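Local coordinates for protein diphosphomevalonate decarboxylase, putative (PDB 2HKE) that probably catalyses the ATP-dependent decarboxylation of (R)-5-diphosphomevalonate to isopentenyl diphosphate in the mevalonate pathway that supplies isoprenoids and sterols, at residues K18-R23 and E253-T258; A110-S115 and V185-L190. The protein carries 1 engineered substitution. All blocks are in the same frame, centred on the assembly; numbering follows the deposited sequence.

Contact 1. Residues K18-R23 and E253-T258; sequences KYWGKR and EICATT. With SO4 (sulfate ion), chain C.
A cysteine sulfur set obliquely against a buried indole joins the two segments: SG of Cys255 lies 4.6 Å from the centroid of the six-membered ring of Trp20, 43° off its normal. The closest approach is at the benzo end, where SG is 3.8 Å from Trp20 CZ2. The pyrrole end of the same indole meets Ile254, whose CG2 is 3.9 Å from Trp20 CD1. The chi1 of -165°, with CG anti to the backbone N, turns the indole of Trp20 toward the last turn of the helix, where its two ends meet these consecutive residues. Trp20 NE1 hydrogen-bonds Ser206 OG, which also hydrogen-bonds Thr258 OG1, bridging the two segments; Thr258 OG1 lies 2.7 Å from Ile254 O, above the carbonyl plane, in a hydrogen bond that ties the residues after the helix back to its last turn.

Tyr19 and Lys22, on either side of Trp20-Gly21 in the chain, grip a sulfate ion, probably from the crystallisation liquor. Tyr19 OH donates to sulfate O4 (2.6 Å), which lies at the ring edge and in its plane, while Lys22 NZ donates to sulfate O1 (2.6 Å) and to Tyr19 OH (3.0 Å). Thr200, Arg77, Ser144 and Gly145 also bind the ion, at a site that may receive the diphosphate of the substrate. Within the fold, the loop between strands 5-15 and 36-40 packs against helix 199-209 through Met203, and Trp20 also touches Leu251 of helix 237-256, whose C-terminal turn carries Ile254 and Cys255.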
loop_
_atom_site.group_PDB
_atom_site.type_symbol
_atom_site.label_atom_id
_atom_site.label_comp_id
_atom_site.label_asym_id
_atom_site.label_seq_id
_atom_site.Cartn_x
_atom_site.Cartn_y
_atom_site.Cartn_z
ATOM N N LYS A 18 1.621 -1.397 10.765
ATOM C CA LYS A 18 1.156 -0.104 10.282
ATOM C C LYS A 18 2.016 1.142 10.500
ATOM O O LYS A 18 2.558 1.354 11.574
ATOM C CB LYS A 18 -0.211 0.154 10.877
ATOM C CG LYS A 18 -1.231 -0.986 10.647
ATOM C CD LYS A 18 -1.533 -1.116 9.169
ATOM C CE LYS A 18 -2.668 -2.095 8.885
ATOM N NZ LYS A 18 -2.983 -2.203 7.390
ATOM N N TYR A 19 2.046 1.989 9.471
ATOM C CA TYR A 19 2.520 3.350 9.574
ATOM C C TYR A 19 1.317 4.215 10.020
ATOM O O TYR A 19 0.336 4.293 9.331
ATOM C CB TYR A 19 3.027 3.800 8.210
ATOM C CG TYR A 19 3.155 5.300 7.954
ATOM C CD1 TYR A 19 3.788 6.130 8.872
ATOM C CD2 TYR A 19 2.696 5.864 6.759
ATOM C CE1 TYR A 19 3.909 7.490 8.629
ATOM C CE2 TYR A 19 2.844 7.208 6.488
ATOM C CZ TYR A 19 3.414 8.017 7.421
ATOM O OH TYR A 19 3.574 9.336 7.142
ATOM N N TRP A 20 1.406 4.862 11.190
ATOM C CA TRP A 20 0.380 5.758 11.634
ATOM C C TRP A 20 1.013 6.688 12.643
ATOM O O TRP A 20 1.112 6.370 13.801
ATOM C CB TRP A 20 -0.810 5.005 12.223
ATOM C CG TRP A 20 -2.045 5.850 12.365
ATOM C CD1 TRP A 20 -2.618 6.281 13.521
ATOM C CD2 TRP A 20 -2.890 6.255 11.317
ATOM N NE1 TRP A 20 -3.763 7.011 13.247
ATOM C CE2 TRP A 20 -3.952 6.991 11.890
ATOM C CE3 TRP A 20 -2.851 6.106 9.925
ATOM C CZ2 TRP A 20 -4.942 7.571 11.121
ATOM C CZ3 TRP A 20 -3.851 6.719 9.167
ATOM C CH2 TRP A 20 -4.871 7.439 9.778
ATOM N N GLY A 21 1.506 7.817 12.143
ATOM C CA GLY A 21 2.135 8.843 12.924
ATOM C C GLY A 21 3.521 9.254 12.455
ATOM O O GLY A 21 4.408 8.389 12.249
ATOM N N LYS A 22 3.725 10.564 12.339
ATOM C CA LYS A 22 5.040 11.146 12.146
ATOM C C LYS A 22 5.605 11.691 13.466
ATOM O O LYS A 22 4.893 12.382 14.221
ATOM C CB LYS A 22 4.990 12.255 11.104
ATOM C CG LYS A 22 4.489 11.775 9.728
ATOM C CD LYS A 22 4.230 12.937 8.807
ATOM C CE LYS A 22 3.631 12.611 7.432
ATOM N NZ LYS A 22 2.326 11.987 7.534
ATOM N N ARG A 23 6.868 11.389 13.722
ATOM C CA ARG A 23 7.530 11.847 14.930
ATOM C C ARG A 23 7.929 13.322 14.912
ATOM O O ARG A 23 7.856 14.011 13.883
ATOM C CB ARG A 23 8.720 10.943 15.243
ATOM C CG ARG A 23 9.882 11.044 14.280
ATOM C CD ARG A 23 11.064 10.216 14.777
ATOM N NE ARG A 23 12.303 10.410 14.024
ATOM C CZ ARG A 23 12.746 9.613 13.047
ATOM N NH1 ARG A 23 12.006 8.619 12.595
ATOM N NH2 ARG A 23 13.908 9.856 12.460
ATOM N N GLU A 253 -8.730 0.646 16.537
ATOM C CA GLU A 253 -8.954 1.086 17.918
ATOM C C GLU A 253 -8.302 2.428 18.163
ATOM O O GLU A 253 -8.867 3.286 18.895
ATOM C CB GLU A 253 -8.493 0.041 18.924
ATOM C CG GLU A 253 -9.003 0.356 20.334
ATOM C CD GLU A 253 -8.482 -0.596 21.425
ATOM O OE1 GLU A 253 -7.742 -1.557 21.101
ATOM O OE2 GLU A 253 -8.796 -0.340 22.626
ATOM N N ILE A 254 -7.116 2.627 17.595
ATOM C CA ILE A 254 -6.468 3.939 17.657
ATOM C C ILE A 254 -7.350 5.016 17.075
ATOM O O ILE A 254 -7.546 6.070 17.687
ATOM C CB ILE A 254 -5.094 3.922 16.975
ATOM C CG1 ILE A 254 -4.110 3.142 17.857
ATOM C CG2 ILE A 254 -4.588 5.354 16.811
ATOM C CD1 ILE A 254 -2.879 2.644 17.149
ATOM N N CYS A 255 -7.892 4.764 15.897
ATOM C CA CYS A 255 -8.782 5.713 15.253
ATOM C C CYS A 255 -10.020 5.972 16.132
ATOM O O CYS A 255 -10.476 7.099 16.257
ATOM C CB CYS A 255 -9.146 5.221 13.874
ATOM S SG CYS A 255 -7.736 5.479 12.720
ATOM N N ALA A 256 -10.571 4.916 16.719
ATOM C CA ALA A 256 -11.802 5.045 17.513
ATOM C C ALA A 256 -11.574 5.841 18.803
ATOM O O ALA A 256 -12.515 6.408 19.313
ATOM C CB ALA A 256 -12.358 3.644 17.867
ATOM N N THR A 257 -10.356 5.854 19.321
ATOM C CA THR A 257 -9.977 6.552 20.548
ATOM C C THR A 257 -9.219 7.874 20.292
ATOM O O THR A 257 -8.647 8.489 21.209
ATOM C CB THR A 257 -9.121 5.663 21.399
ATOM O OG1 THR A 257 -7.933 5.329 20.695
ATOM C CG2 THR A 257 -9.858 4.357 21.799
ATOM N N THR A 258 -9.213 8.284 19.032
ATOM C CA THR A 258 -8.728 9.598 18.633
ATOM C C THR A 258 -9.838 10.592 18.934
ATOM O O THR A 258 -11.021 10.242 18.919
ATOM C CB THR A 258 -8.341 9.585 17.127
ATOM O OG1 THR A 258 -7.261 8.659 16.950
ATOM C CG2 THR A 258 -7.882 10.975 16.603
HETATM S S SO4 C . 1.746 10.621 4.323
HETATM O O1 SO4 C . 1.408 11.772 5.137
HETATM O O2 SO4 C . 0.811 9.550 4.577
HETATM O O3 SO4 C . 1.675 10.967 2.908
HETATM O O4 SO4 C . 3.088 10.147 4.672
#

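Contact 2. Residues A110-S115 and V185-L190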
loop_
_atom_site.group_PDB
_atom_site.type_symbol
_atom_site.label_atom_id
_atom_site.label_comp_id
_atom_site.label_asym_id
_atom_site.label_seq_id
_atom_site.Cartn_x
_atom_site.Cartn_y
_atom_site.Cartn_z
ATOM N N ALA A 110 -12.586 3.125 -5.935
ATOM C CA ALA A 110 -12.259 1.923 -5.202
ATOM C C ALA A 110 -11.405 2.246 -3.945
ATOM O O ALA A 110 -11.310 1.437 -2.999
ATOM C CB ALA A 110 -11.560 0.932 -6.129
ATOM N N GLY A 111 -10.816 3.441 -3.910
ATOM C CA GLY A 111 -10.064 3.889 -2.731
ATOM C C GLY A 111 -8.758 3.140 -2.528
ATOM O O GLY A 111 -8.293 3.024 -1.398
ATOM N N MET A 112 -8.163 2.628 -3.621
ATOM C CA MET A 112 -6.860 1.971 -3.548
ATOM C C MET A 112 -5.794 3.017 -3.238
ATOM O O MET A 112 -5.930 4.198 -3.623
ATOM C CB MET A 112 -6.524 1.263 -4.857
ATOM C CG MET A 112 -7.575 0.266 -5.346
ATOM S SD MET A 112 -8.043 -0.864 -4.081
ATOM C CE MET A 112 -6.646 -2.027 -4.142
ATOM N N ALA A 113 -4.713 2.580 -2.596
ATOM C CA ALA A 113 -3.682 3.488 -2.079
ATOM C C ALA A 113 -2.755 3.879 -3.208
ATOM O O ALA A 113 -1.539 3.606 -3.158
ATOM C CB ALA A 113 -2.889 2.809 -0.957
ATOM N N SER A 114 -3.329 4.508 -4.234
ATOM C CA SER A 114 -2.597 4.754 -5.456
ATOM C C SER A 114 -1.625 5.932 -5.320
ATOM O O SER A 114 -0.777 6.152 -6.185
ATOM C CB SER A 114 -3.571 4.940 -6.630
ATOM O OG SER A 114 -4.425 6.054 -6.429
ATOM N N SER A 115 -1.726 6.694 -4.239
ATOM C CA SER A 115 -0.706 7.728 -3.978
ATOM C C SER A 115 0.659 7.105 -3.668
ATOM O O SER A 115 1.706 7.615 -4.097
ATOM C CB SER A 115 -1.148 8.653 -2.838
ATOM O OG SER A 115 -0.755 8.079 -1.606
ATOM N N VAL A 185 -2.174 -12.256 -1.843
ATOM C CA VAL A 185 -2.869 -11.090 -1.291
ATOM C C VAL A 185 -4.156 -10.864 -2.070
ATOM O O VAL A 185 -4.164 -10.956 -3.318
ATOM C CB VAL A 185 -2.023 -9.822 -1.439
ATOM C CG1 VAL A 185 -2.760 -8.596 -0.834
ATOM C CG2 VAL A 185 -0.652 -10.021 -0.793
ATOM N N MET A 186 -5.236 -10.551 -1.367
ATOM C CA MET A 186 -6.441 -10.098 -2.058
ATOM C C MET A 186 -6.889 -8.795 -1.490
ATOM O O MET A 186 -6.457 -8.395 -0.422
ATOM C CB MET A 186 -7.527 -11.158 -2.016
ATOM C CG MET A 186 -7.187 -12.488 -2.700
ATOM S SD MET A 186 -8.573 -13.644 -2.696
ATOM C CE MET A 186 -8.660 -14.233 -0.999
ATOM N N CYS A 187 -7.700 -8.071 -2.243
ATOM C CA CYS A 187 -8.362 -6.890 -1.708
ATOM C C CYS A 187 -9.857 -6.994 -2.088
ATOM O O CYS A 187 -10.203 -6.991 -3.262
ATOM C CB CYS A 187 -7.754 -5.648 -2.239
ATOM S SG CYS A 187 -8.472 -4.174 -1.479
ATOM N N ALA A 188 -10.698 -7.124 -1.075
ATOM C CA ALA A 188 -12.141 -7.040 -1.225
ATOM C C ALA A 188 -12.535 -5.566 -1.057
ATOM O O ALA A 188 -12.497 -4.993 0.060
ATOM C CB ALA A 188 -12.843 -7.950 -0.219
ATOM N N VAL A 189 -12.770 -4.922 -2.191
ATOM C CA VAL A 189 -13.145 -3.544 -2.222
ATOM C C VAL A 189 -14.578 -3.333 -1.775
ATOM O O VAL A 189 -15.497 -3.939 -2.312
ATOM C CB VAL A 189 -12.836 -2.923 -3.604
ATOM C CG1 VAL A 189 -13.176 -1.474 -3.640
ATOM C CG2 VAL A 189 -11.359 -3.174 -3.906
ATOM N N LEU A 190 -14.726 -2.455 -0.780
ATOM C CA LEU A 190 -15.991 -2.114 -0.170
ATOM C C LEU A 190 -16.306 -0.628 -0.333
ATOM O O LEU A 190 -15.405 0.199 -0.504
ATOM C CB LEU A 190 -16.000 -2.527 1.301
ATOM C CG LEU A 190 -15.742 -4.009 1.587
ATOM C CD1 LEU A 190 -15.370 -4.283 3.052
ATOM C CD2 LEU A 190 -16.950 -4.828 1.125
#
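Residues 110-115 belong to what is probably the phosphate-binding loop of the GHMP kinase fold, which in relatives wraps the phosphates of ATP; here it leads into helix 114-130 and presses Ala110 and Met112 against strand 183-189. Val189 receives both residues, one on each methyl branch. Its CG1 packs 3.8 Å from Ala110 CB and also approaches Ala110 O at 3.5 Å; its CG2 meets Met112 SD at 4.0 Å, the side chains crossing at a slant. Ala110 O accepts a hydrogen bond from Asn297 ND2, and the same amide accepts from Leu190 N through OD1, so Asn297 ties Ala110 to Leu190. Cys187 and Val189, two residues apart, both direct their side chains at the loop.

Leu360 of strand 358-363 and Phe299 of strand 298-303 also touch Met112, which therefore rests across neighbouring strands of the five-stranded mixed sheet. Beyond it Ala113 centres an inverse gamma turn on the way into helix 114-130. Met112 itself is folded, bent at chi2 (-50°) and again at chi3 (-79°), and this brings its terminal methyl CE to 3.9 Å from Cys187 SG.

Each contact joins the N-terminal family region to the C-terminal one, but they use different elements: residues 18-23 meet the last turn of a helix, whereas residues 110-115 meet a strand of the five-stranded mixed sheet. Both are buried. The centre of contact 2 is about 8 Å from the centre of the chain, that of contact 1 about 16 Å. Their centres are about 20 Å apart and their nearest atoms about 9 Å, so they do not touch. Cysteine sulfur serves both, against an aromatic system in contact 1 and a methionine methyl in contact 2. Contact 1 adjoins an anion site, while contact 2 is the apolar, sulfur-containing packing of a probable nucleotide-binding loop on the sheet.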